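Local coordinates for protein short-chain-enoyl-CoA hydratase (Clostridium acetobutylicum, PDB 5Z7R) that catalyses the reversible hydration of crotonyl-CoA, accepting hexenoyl-CoA as well but not longer enoyl-CoA substrates, at residues A15-N20 and L50-T55. Sequence-based numbering, arbitrary orientation.
Sequences AVVTIN and LAVILT
Ala15 to Thr18 pair in parallel with Val52 to Thr55 in the main sheet of the crotonase fold, on the two strands of a beta-alpha-beta unit whose crossover is helix 30-45. The axes of the two short strand segments come within 4.7 Å and cross at -20°, the CA spacing staying nearly constant from Ala15-Val52 to Thr18-Thr55. Five backbone hydrogen bonds fix the register: Ala15 N to Ala51 O, Ile53 N to Ala15 O, Val17 N to Ile53 O, Thr55 N to Val17 O and Ile19 N to Thr55 O. The shortest, Val17 N to Ile53 O at 2.7 Å, is also nearly straight, 169° at the hydrogen. CA-H...O contacts supplement this ladder, as from Thr18 CA to Thr55 O at 3.1 Å.

On the face of Val17 and Leu54, packing is apolar. Val17 CG1, anti to the backbone N (chi1 177°), meets Leu54 CD1 at 4.0 Å, while Val17 CG2 lies 4.1 Å from Val52 CG1. Ile19 CD1 extends the cluster, 4.2 Å from Leu54 CD1. On the other face, Thr18 and Thr55 lie side by side, with Thr18 OG1 3.7 Å from Thr55 CG2; Thr55 OG1 instead makes a hydrogen bond with Ala103 O on the next strand.

Helix 30-45 covers Val17, Ile19 and Val52 through Met36, Val39 and Ile43, whereas helix 188-201 packs on Ile53 across the sheet. Strands 6-11 and 100-104 flank the pair.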
# COMPACT_ATOMS: atom_id res chain seq x y z
N ALA A 15 29.55 -4.37 -18.02
CA ALA A 15 30.51 -4.53 -16.97
C ALA A 15 30.28 -5.83 -16.26
O ALA A 15 29.15 -6.15 -15.89
CB ALA A 15 30.42 -3.38 -15.99
N VAL A 16 31.36 -6.57 -16.03
CA VAL A 16 31.33 -7.77 -15.26
C VAL A 16 31.93 -7.48 -13.91
O VAL A 16 33.02 -6.93 -13.79
CB VAL A 16 32.11 -8.90 -15.97
CG1 VAL A 16 31.95 -10.22 -15.25
CG2 VAL A 16 31.67 -9.02 -17.42
N VAL A 17 31.22 -7.86 -12.87
CA VAL A 17 31.66 -7.61 -11.54
C VAL A 17 31.78 -8.98 -10.97
O VAL A 17 30.86 -9.78 -11.08
CB VAL A 17 30.63 -6.77 -10.77
CG1 VAL A 17 31.03 -6.56 -9.32
CG2 VAL A 17 30.44 -5.42 -11.44
N THR A 18 32.92 -9.26 -10.37
CA THR A 18 33.19 -10.60 -9.88
C THR A 18 33.63 -10.48 -8.47
O THR A 18 34.62 -9.80 -8.19
CB THR A 18 34.33 -11.32 -10.66
OG1 THR A 18 34.03 -11.37 -12.07
CG2 THR A 18 34.52 -12.67 -10.16
N ILE A 19 32.93 -11.13 -7.57
CA ILE A 19 33.41 -11.19 -6.21
C ILE A 19 34.46 -12.28 -6.15
O ILE A 19 34.21 -13.40 -6.60
CB ILE A 19 32.30 -11.46 -5.21
CG1 ILE A 19 31.43 -10.20 -5.09
CG2 ILE A 19 32.90 -11.82 -3.85
CD1 ILE A 19 29.98 -10.50 -4.81
N ASN A 20 35.61 -11.93 -5.58
CA ASN A 20 36.81 -12.73 -5.67
C ASN A 20 37.49 -12.91 -4.32
O ASN A 20 38.46 -12.23 -4.03
CB ASN A 20 37.74 -12.05 -6.68
CG ASN A 20 39.05 -12.79 -6.90
OD1 ASN A 20 39.21 -13.97 -6.56
ND2 ASN A 20 40.01 -12.08 -7.47
N LEU A 50 26.00 -0.28 -19.95
CA LEU A 50 24.55 -0.37 -20.09
C LEU A 50 24.01 -1.70 -19.56
O LEU A 50 22.82 -1.95 -19.63
CB LEU A 50 24.16 -0.24 -21.55
CG LEU A 50 24.50 1.06 -22.22
CD1 LEU A 50 24.24 0.91 -23.70
CD2 LEU A 50 23.69 2.21 -21.66
N ALA A 51 24.87 -2.57 -19.07
CA ALA A 51 24.40 -3.72 -18.35
C ALA A 51 25.50 -4.26 -17.46
O ALA A 51 26.67 -3.91 -17.62
CB ALA A 51 23.88 -4.79 -19.30
N VAL A 52 25.12 -5.07 -16.50
CA VAL A 52 26.05 -5.58 -15.52
C VAL A 52 25.82 -7.07 -15.34
O VAL A 52 24.68 -7.53 -15.37
CB VAL A 52 25.83 -4.88 -14.15
CG1 VAL A 52 26.64 -5.54 -13.05
CG2 VAL A 52 26.15 -3.41 -14.27
N ILE A 53 26.91 -7.80 -15.16
CA ILE A 53 26.86 -9.18 -14.84
C ILE A 53 27.62 -9.33 -13.55
O ILE A 53 28.73 -8.87 -13.41
CB ILE A 53 27.57 -10.04 -15.89
CG1 ILE A 53 26.94 -9.81 -17.27
CG2 ILE A 53 27.54 -11.53 -15.52
CD1 ILE A 53 27.65 -10.59 -18.36
N LEU A 54 27.00 -10.01 -12.63
CA LEU A 54 27.59 -10.22 -11.36
C LEU A 54 27.87 -11.65 -11.31
O LEU A 54 26.97 -12.45 -11.53
CB LEU A 54 26.59 -9.90 -10.26
CG LEU A 54 27.05 -10.17 -8.84
CD1 LEU A 54 28.30 -9.36 -8.52
CD2 LEU A 54 25.90 -9.85 -7.87
N THR A 55 29.07 -12.00 -10.93
CA THR A 55 29.33 -13.39 -10.61
C THR A 55 30.38 -13.49 -9.53
O THR A 55 30.91 -12.49 -9.08
CB THR A 55 29.79 -14.17 -11.85
OG1 THR A 55 29.70 -15.57 -11.58
CG2 THR A 55 31.24 -13.74 -12.25